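Local atomic coordinates of agmatinase (Deinococcus radiodurans, PDB entry 1WOH), a protein that probably hydrolyses agmatine to putrescine and urea at a site built for two manganese ions, as a member of the arginase family. Residues Val139-Leu142 / Leu146-Thr149; Glu189-Ala194 / His199-Met204; Tyr125-Ala130 / Asn223-Val228; Arg164-Cys167 / Asn172-His175. All coordinates share one frame; numbering follows the deposited sequence.

Interaction 1: residues Val139-Leu142 / Leu146-Thr149; sequences VVQL and LDFT
Gln141 extends its carboxamide from near the end of strand 137-142 onto the backbone carbonyl of Leu146. Its CG stands anti to the backbone N (chi1 164°) and the chain runs straight on from there, which carries the amide across the gap between two backbones whose nearest CA atoms, those of Gln141 and Leu146, are 8.8 Å apart. Gln141 NE2 donates to Leu146 O over 3.1 Å, almost straight at the hydrogen (174°). The acceptor lies nearly in the amide plane of Gln141, whereas the donor stands well above the carbonyl plane of Leu146. A water adds a second connection: it donates to Gln141 OE1 at 3.0 Å and to Leu146 O at 2.9 Å, so that the carbonyl accepts two bonds. Thr178 OG1 also bonds OE1, and NE2 has a second acceptor in Asp143 OD2. With both ends of the amide engaged, its rotation is well fixed. Leu146 O can only accept, which identifies the atom facing it as NE2 and leaves OE1 as the acceptor end.

Asp143 is a ligand of both manganese ions in this enzyme, and Asp147 of one, so Gln141 is a second-shell residue that probably helps to orient Asp143 and the metal-binding loop. Neither ion is bound to this chain in the model. The contact lies where an inner strand of the parallel arginase-fold sheet gives way to that loop: Gln141 packs on Phe163 of helix 162-169 and Ile176 of strand 173-181, while Leu146 reaches Leu181 of that strand and Val191 of helix 188-196.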
# COMPACT_ATOMS: atom_id res chain seq x y z
N VAL A 139 11.95 -7.80 35.86
CA VAL A 139 11.49 -7.36 34.55
C VAL A 139 10.02 -7.71 34.40
O VAL A 139 9.61 -8.82 34.71
CB VAL A 139 12.25 -8.05 33.37
CG1 VAL A 139 11.55 -7.71 32.03
CG2 VAL A 139 13.69 -7.57 33.34
N VAL A 140 9.24 -6.72 33.97
CA VAL A 140 7.82 -6.93 33.71
C VAL A 140 7.78 -6.88 32.19
O VAL A 140 8.04 -5.85 31.58
CB VAL A 140 6.94 -5.81 34.31
CG1 VAL A 140 5.51 -5.94 33.77
CG2 VAL A 140 6.91 -5.94 35.83
N GLN A 141 7.46 -8.03 31.59
CA GLN A 141 7.45 -8.19 30.15
C GLN A 141 6.07 -8.41 29.53
O GLN A 141 5.38 -9.37 29.89
CB GLN A 141 8.38 -9.38 29.83
CG GLN A 141 8.26 -9.99 28.45
CD GLN A 141 8.97 -11.34 28.34
OE1 GLN A 141 9.43 -11.89 29.35
NE2 GLN A 141 9.05 -11.87 27.13
N LEU A 142 5.67 -7.52 28.62
CA LEU A 142 4.39 -7.68 27.91
C LEU A 142 4.84 -8.34 26.61
O LEU A 142 5.71 -7.81 25.92
CB LEU A 142 3.74 -6.33 27.62
CG LEU A 142 3.24 -5.52 28.82
CD1 LEU A 142 2.43 -4.35 28.31
CD2 LEU A 142 2.37 -6.38 29.72
N LEU A 146 7.50 -15.96 24.97
CA LEU A 146 8.33 -15.98 26.17
C LEU A 146 9.73 -15.39 25.95
O LEU A 146 10.24 -14.68 26.81
CB LEU A 146 8.45 -17.41 26.71
CG LEU A 146 9.17 -17.55 28.06
CD1 LEU A 146 8.40 -16.81 29.15
CD2 LEU A 146 9.30 -19.02 28.40
N ASP A 147 10.33 -15.68 24.80
CA ASP A 147 11.66 -15.18 24.46
C ASP A 147 12.73 -15.47 25.52
O ASP A 147 13.54 -14.61 25.89
CB ASP A 147 11.59 -13.67 24.17
CG ASP A 147 10.75 -13.36 22.93
OD1 ASP A 147 10.61 -14.26 22.07
OD2 ASP A 147 10.24 -12.23 22.80
N PHE A 148 12.74 -16.72 25.99
CA PHE A 148 13.69 -17.20 26.99
C PHE A 148 14.40 -18.44 26.42
O PHE A 148 14.85 -19.31 27.16
CB PHE A 148 12.96 -17.58 28.28
CG PHE A 148 13.86 -17.67 29.48
CD1 PHE A 148 14.52 -16.54 29.96
CD2 PHE A 148 14.05 -18.89 30.14
CE1 PHE A 148 15.36 -16.62 31.07
CE2 PHE A 148 14.88 -18.97 31.26
CZ PHE A 148 15.54 -17.83 31.72
N THR A 149 14.49 -18.50 25.09
CA THR A 149 15.12 -19.64 24.43
C THR A 149 16.64 -19.57 24.47
O THR A 149 17.22 -18.50 24.38
CB THR A 149 14.62 -19.73 22.97
OG1 THR A 149 13.24 -20.14 22.97
CG2 THR A 149 15.45 -20.71 22.15
O HOH W 1 11.21 -14.25 29.55

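Interaction 2: residues Glu189-Ala194 / His199-Met204; sequences EAVAAA and HTIIPM
Ala194 and His199 meet at the tight end of this contact, where their CA atoms come within 5.3 Å. His199 N donates to Ala194 O over 2.9 Å, with a bent angle of 139° at the hydrogen. Ala194 CB stands 4.1 Å from His199 CB. Further along, the grip becomes wholly apolar. Ile201 has CG1 anti to its carbonyl carbon (chi1 -65°) and an extended tail, which brings its CD1 up to the helix: it lies 3.9 Å from Val191 CG1 and 4.3 Å from Ala194 CB. The side chains of Val191 and Ile201 cross at about a right angle, touching through methyl groups alone.

Helix 188-196 and strand 200-203 are the last two elements of a beta-alpha-beta unit that starts with strand 173-181, and the new strand adds to the edge of the sheet within this chain. The outer face of the helix takes no part and borders solvent: Ala192 directs its CB away from the strand, and Glu189 forms a salt bridge with Arg164. The hydrophobic side is different: Leu69 of the second subunit packs against Val191, Ile201 and Pro203.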
# COMPACT_ATOMS: atom_id res chain seq x y z
N GLU A 189 11.64 -26.25 26.62
CA GLU A 189 12.84 -26.08 27.44
C GLU A 189 12.86 -24.68 28.03
O GLU A 189 13.21 -24.48 29.19
CB GLU A 189 14.10 -26.31 26.60
CG GLU A 189 15.42 -26.41 27.37
CD GLU A 189 15.89 -25.09 27.97
OE1 GLU A 189 15.68 -24.03 27.34
OE2 GLU A 189 16.50 -25.12 29.06
N ALA A 190 12.47 -23.70 27.21
CA ALA A 190 12.45 -22.31 27.65
C ALA A 190 11.40 -22.10 28.73
O ALA A 190 11.66 -21.45 29.74
CB ALA A 190 12.18 -21.38 26.46
N VAL A 191 10.20 -22.64 28.52
CA VAL A 191 9.13 -22.49 29.50
C VAL A 191 9.50 -23.16 30.82
O VAL A 191 9.32 -22.59 31.89
CB VAL A 191 7.80 -23.10 28.98
CG1 VAL A 191 6.73 -23.05 30.06
CG2 VAL A 191 7.33 -22.32 27.75
N ALA A 192 10.02 -24.38 30.73
CA ALA A 192 10.41 -25.13 31.93
C ALA A 192 11.58 -24.45 32.66
O ALA A 192 11.61 -24.42 33.89
CB ALA A 192 10.79 -26.56 31.55
N ALA A 193 12.53 -23.90 31.91
CA ALA A 193 13.66 -23.23 32.52
C ALA A 193 13.18 -21.97 33.23
O ALA A 193 13.62 -21.67 34.34
CB ALA A 193 14.72 -22.87 31.47
N ALA A 194 12.28 -21.23 32.59
CA ALA A 194 11.76 -20.01 33.20
C ALA A 194 11.01 -20.36 34.49
O ALA A 194 11.18 -19.68 35.50
CB ALA A 194 10.84 -19.28 32.22
N HIS A 199 10.43 -17.71 37.54
CA HIS A 199 9.79 -16.66 36.73
C HIS A 199 8.28 -16.87 36.73
O HIS A 199 7.79 -17.99 36.90
CB HIS A 199 10.32 -16.68 35.30
CG HIS A 199 11.74 -16.20 35.16
ND1 HIS A 199 12.56 -15.98 36.24
CD2 HIS A 199 12.47 -15.91 34.06
CE1 HIS A 199 13.75 -15.58 35.82
NE2 HIS A 199 13.72 -15.52 34.50
N THR A 200 7.54 -15.78 36.54
CA THR A 200 6.09 -15.84 36.53
C THR A 200 5.57 -15.73 35.10
O THR A 200 5.86 -14.77 34.39
CB THR A 200 5.49 -14.71 37.38
OG1 THR A 200 6.02 -14.80 38.71
CG2 THR A 200 3.97 -14.81 37.44
N ILE A 201 4.81 -16.74 34.69
CA ILE A 201 4.26 -16.80 33.35
C ILE A 201 2.75 -16.59 33.41
O ILE A 201 2.03 -17.40 34.00
CB ILE A 201 4.58 -18.17 32.71
CG1 ILE A 201 6.09 -18.31 32.53
CG2 ILE A 201 3.84 -18.33 31.39
CD1 ILE A 201 6.53 -19.59 31.84
N ILE A 202 2.28 -15.51 32.80
CA ILE A 202 0.85 -15.21 32.81
C ILE A 202 0.28 -15.22 31.39
O ILE A 202 0.40 -14.23 30.66
CB ILE A 202 0.58 -13.84 33.47
CG1 ILE A 202 1.20 -13.81 34.88
CG2 ILE A 202 -0.93 -13.60 33.58
CD1 ILE A 202 1.08 -12.45 35.59
N PRO A 203 -0.34 -16.33 30.98
CA PRO A 203 -0.93 -16.47 29.65
C PRO A 203 -2.01 -15.41 29.43
O PRO A 203 -2.62 -14.94 30.39
CB PRO A 203 -1.52 -17.87 29.67
CG PRO A 203 -0.68 -18.59 30.69
CD PRO A 203 -0.53 -17.57 31.77
N MET A 204 -2.25 -15.04 28.17
CA MET A 204 -3.27 -14.04 27.86
C MET A 204 -4.64 -14.51 28.36
O MET A 204 -5.46 -13.70 28.77
CB MET A 204 -3.33 -13.81 26.35
CG MET A 204 -4.33 -12.76 25.90
SD MET A 204 -4.00 -11.12 26.55
CE MET A 204 -5.66 -10.52 26.80

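Interaction 3: residues Tyr125-Ala130 / Asn223-Val228; sequences YPLLRA and NVYFSV
Leu127 comes first along the helix to touch Tyr225, and it does so at the phenol oxygen: Tyr225 OH lies 3.7 Å from Leu127 CB. The two side chains cross at about a right angle, with the leucine laid across the outer end of the phenol. Both torsions of Leu127 fall off the usual staggered values, which makes the placing of its methyls doubtful, and the contact is therefore best rested on CB.

Leu128, next in sequence, makes the larger contact. Its CD2 sits 3.6 Å from the centroid of the Tyr225 ring and only 7° off the ring normal, which defines a CH-pi contact over the face. The methyl is almost equally far from all six ring carbons. Chi1 of Tyr225 (175°, CG anti to the backbone N) sends the ring out from strand 223-229 toward the helix, and chi2 near 99° turns its face to the methyl.

Phe131 meets the same tyrosine ring edge-to-face. Asp271 takes up both the Tyr225 hydroxyl and that of Ser227, and Ser227 OG also bonds NE2 of His121, a manganese ligand. No hydrogen bond joins helix and strand here: cohesion across the interface comes from dispersion and CH-pi attraction, while the buried phenol oxygen finds its polar partner in Asp271.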
# COMPACT_ATOMS: atom_id res chain seq x y z
N TYR A 125 18.53 -7.61 25.42
CA TYR A 125 19.68 -8.21 26.09
C TYR A 125 20.78 -7.17 26.35
O TYR A 125 21.13 -6.92 27.50
CB TYR A 125 20.21 -9.40 25.28
CG TYR A 125 21.61 -9.84 25.66
CD1 TYR A 125 21.99 -9.96 27.00
CD2 TYR A 125 22.56 -10.12 24.68
CE1 TYR A 125 23.29 -10.35 27.35
CE2 TYR A 125 23.87 -10.52 25.02
CZ TYR A 125 24.22 -10.62 26.36
OH TYR A 125 25.50 -10.99 26.71
N PRO A 126 21.33 -6.55 25.29
CA PRO A 126 22.38 -5.56 25.54
C PRO A 126 21.91 -4.35 26.35
O PRO A 126 22.70 -3.74 27.08
CB PRO A 126 22.88 -5.20 24.14
CG PRO A 126 21.70 -5.49 23.26
CD PRO A 126 21.16 -6.78 23.84
N LEU A 127 20.63 -4.01 26.22
CA LEU A 127 20.06 -2.90 26.97
C LEU A 127 20.13 -3.25 28.46
O LEU A 127 20.60 -2.47 29.29
CB LEU A 127 18.60 -2.70 26.57
CG LEU A 127 18.13 -1.48 25.77
CD1 LEU A 127 19.27 -0.83 25.03
CD2 LEU A 127 17.02 -1.93 24.82
N LEU A 128 19.66 -4.45 28.80
CA LEU A 128 19.66 -4.89 30.19
C LEU A 128 21.04 -4.97 30.81
O LEU A 128 21.19 -4.76 32.01
CB LEU A 128 18.93 -6.23 30.32
CG LEU A 128 17.40 -6.10 30.31
CD1 LEU A 128 16.73 -7.46 30.16
CD2 LEU A 128 16.96 -5.42 31.62
N ARG A 129 22.07 -5.26 30.01
CA ARG A 129 23.41 -5.35 30.56
C ARG A 129 23.82 -4.03 31.22
O ARG A 129 24.73 -4.00 32.05
CB ARG A 129 24.44 -5.71 29.47
CG ARG A 129 24.29 -7.12 28.92
CD ARG A 129 25.55 -7.57 28.16
NE ARG A 129 25.88 -6.70 27.04
CZ ARG A 129 26.81 -6.99 26.13
NH1 ARG A 129 27.49 -8.13 26.21
NH2 ARG A 129 27.06 -6.15 25.14
N ALA A 130 23.16 -2.94 30.84
CA ALA A 130 23.48 -1.64 31.41
C ALA A 130 22.89 -1.44 32.80
O ALA A 130 23.11 -0.40 33.43
CB ALA A 130 22.99 -0.54 30.48
N ASN A 223 12.66 -3.08 41.98
CA ASN A 223 13.26 -2.24 40.96
C ASN A 223 12.79 -2.94 39.70
O ASN A 223 13.16 -4.09 39.45
CB ASN A 223 14.79 -2.27 41.03
CG ASN A 223 15.32 -1.51 42.23
OD1 ASN A 223 14.89 -0.39 42.49
ND2 ASN A 223 16.26 -2.12 42.94
N VAL A 224 11.98 -2.25 38.91
CA VAL A 224 11.42 -2.85 37.71
C VAL A 224 11.81 -2.21 36.38
O VAL A 224 11.85 -0.99 36.24
CB VAL A 224 9.87 -2.87 37.81
CG1 VAL A 224 9.24 -3.31 36.48
CG2 VAL A 224 9.44 -3.79 38.93
N TYR A 225 12.11 -3.07 35.41
CA TYR A 225 12.44 -2.67 34.05
C TYR A 225 11.24 -3.17 33.26
O TYR A 225 10.85 -4.34 33.39
CB TYR A 225 13.70 -3.38 33.58
CG TYR A 225 14.08 -3.12 32.14
CD1 TYR A 225 15.05 -2.18 31.80
CD2 TYR A 225 13.49 -3.86 31.11
CE1 TYR A 225 15.44 -1.98 30.47
CE2 TYR A 225 13.87 -3.68 29.78
CZ TYR A 225 14.84 -2.74 29.47
OH TYR A 225 15.23 -2.58 28.16
N PHE A 226 10.64 -2.30 32.45
CA PHE A 226 9.49 -2.66 31.63
C PHE A 226 9.96 -2.99 30.22
O PHE A 226 10.67 -2.20 29.60
CB PHE A 226 8.51 -1.48 31.49
CG PHE A 226 7.68 -1.20 32.72
CD1 PHE A 226 7.52 0.10 33.17
CD2 PHE A 226 7.02 -2.23 33.38
CE1 PHE A 226 6.70 0.39 34.26
CE2 PHE A 226 6.19 -1.96 34.47
CZ PHE A 226 6.03 -0.64 34.91
N SER A 227 9.58 -4.16 29.71
CA SER A 227 9.91 -4.51 28.34
C SER A 227 8.58 -4.72 27.64
O SER A 227 7.84 -5.64 27.97
CB SER A 227 10.74 -5.79 28.24
OG SER A 227 10.99 -6.09 26.87
N VAL A 228 8.27 -3.85 26.68
CA VAL A 228 7.01 -3.96 25.96
C VAL A 228 7.22 -4.39 24.52
O VAL A 228 7.75 -3.63 23.71
CB VAL A 228 6.24 -2.62 25.96
CG1 VAL A 228 4.92 -2.79 25.18
CG2 VAL A 228 5.97 -2.18 27.39

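Interaction 4: residues Arg164-Cys167 / Asn172-His175; sequences RRAC and NLVH
Leu173, whose side chain covers Ala166 and Cys167, is itself the centre of an inverse gamma turn (phi -79°, psi 90°). The turn falls at the start of strand 173-181, just after the loop that leads out of helix 162-169, and the leucine has its CB directed toward that helix. Its CG is anti to the backbone N and the branch carrying CD1 continues straight on (chi2 -178°), so that CD1 reaches the helix surface.

There Leu173 CD1 meets Ala166 CB at 3.7 Å, and it also lies 4.0 Å from Cys167 SG. The second methyl takes part more loosely, with Leu173 CD2 at 4.2 Å from the same Cys167 SG. One leucine fork thus rests against two successive helix residues. On the strand side Leu173 packs on Leu137 and Val139, while Cys167 also touches His199 and Arg197.

This joins the second and third elements of the beta-alpha-beta unit formed by strand 137-142, helix 162-169 and strand 173-181. The polar flanks look to other parts of the chain: Arg165 makes salt bridges with Glu168 and Asp150, and Asn172 ND2 bonds the carbonyls of Val134 and Phe131.

No direct hydrogen bond spans helix and strand. A water lies 3.0 Å from Cys167 O and 2.9 Å from Leu173 O, but it has more acceptors around it than protons to give, so the bridge may be shared. Attachment therefore rests chiefly on apolar packing, with the thiol sulfur serving as a contact surface for the leucine methyls.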
# COMPACT_ATOMS: atom_id res chain seq x y z
N ARG A 164 17.06 -14.84 28.11
CA ARG A 164 17.88 -15.97 28.51
C ARG A 164 19.32 -15.45 28.58
O ARG A 164 20.05 -15.73 29.54
CB ARG A 164 17.76 -17.10 27.48
CG ARG A 164 18.37 -18.43 27.92
CD ARG A 164 17.66 -18.98 29.15
NE ARG A 164 18.13 -20.33 29.49
CZ ARG A 164 17.62 -21.45 28.99
NH1 ARG A 164 16.60 -21.41 28.13
NH2 ARG A 164 18.14 -22.62 29.33
N ARG A 165 19.71 -14.67 27.57
CA ARG A 165 21.05 -14.09 27.52
C ARG A 165 21.20 -13.10 28.67
O ARG A 165 22.24 -13.03 29.31
CB ARG A 165 21.28 -13.37 26.19
CG ARG A 165 21.32 -14.28 24.96
CD ARG A 165 22.58 -15.15 24.96
NE ARG A 165 22.41 -16.37 25.74
CZ ARG A 165 21.69 -17.41 25.35
NH1 ARG A 165 21.06 -17.38 24.18
NH2 ARG A 165 21.59 -18.48 26.12
N ALA A 166 20.15 -12.32 28.91
CA ALA A 166 20.17 -11.33 29.98
C ALA A 166 20.42 -11.98 31.34
O ALA A 166 21.29 -11.54 32.10
CB ALA A 166 18.85 -10.55 30.00
N CYS A 167 19.66 -13.02 31.66
CA CYS A 167 19.80 -13.68 32.94
C CYS A 167 21.17 -14.30 33.16
O CYS A 167 21.72 -14.21 34.25
CB CYS A 167 18.70 -14.74 33.11
SG CYS A 167 17.09 -14.02 33.51
N ASN A 172 22.05 -10.31 38.94
CA ASN A 172 21.12 -9.45 39.69
C ASN A 172 19.70 -9.46 39.11
O ASN A 172 18.76 -9.03 39.78
CB ASN A 172 21.66 -8.01 39.74
CG ASN A 172 21.84 -7.40 38.37
OD1 ASN A 172 22.50 -7.98 37.50
ND2 ASN A 172 21.28 -6.21 38.17
N LEU A 173 19.55 -9.94 37.87
CA LEU A 173 18.23 -10.03 37.24
C LEU A 173 17.61 -11.27 37.85
O LEU A 173 17.76 -12.39 37.33
CB LEU A 173 18.37 -10.19 35.72
CG LEU A 173 17.19 -9.73 34.87
CD1 LEU A 173 17.50 -10.01 33.40
CD2 LEU A 173 15.92 -10.44 35.29
N VAL A 174 16.90 -11.08 38.96
CA VAL A 174 16.33 -12.20 39.70
C VAL A 174 14.94 -12.70 39.36
O VAL A 174 14.58 -13.80 39.77
CB VAL A 174 16.35 -11.90 41.21
CG1 VAL A 174 17.78 -11.66 41.67
CG2 VAL A 174 15.49 -10.68 41.52
N HIS A 175 14.16 -11.92 38.62
CA HIS A 175 12.82 -12.37 38.33
C HIS A 175 12.20 -11.68 37.14
O HIS A 175 12.44 -10.50 36.89
CB HIS A 175 11.93 -12.14 39.57
CG HIS A 175 10.55 -12.69 39.43
ND1 HIS A 175 9.49 -11.94 38.98
CD2 HIS A 175 10.06 -13.94 39.66
CE1 HIS A 175 8.40 -12.70 38.93
NE2 HIS A 175 8.73 -13.91 39.33
O HOH W 2 19.90 -14.16 36.63

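Strand 137-142 of interaction 1 lies between strand 223-229 of interaction 3 and strand 173-181 of interaction 4. Val140 N lies 2.9 Å from Tyr225 O of interaction 3, and Val139 N the same distance from His175 O of interaction 4, both probable hydrogen bonds within the sheet. Interaction 4 meets interaction 3 across the helices, with Leu128 CD1 at 3.7 Å from Ala166 CB. Interaction 2 packs beside the metal loop: Leu146 CD2 is 3.6 Å from Val191 CA. Interaction 1 holds Asp147 of the manganese site, and the Tyr225 side chain comes within about 7 Å of that of His121. Interactions 2 and 3 do not touch, their centres lying about 18 Å apart.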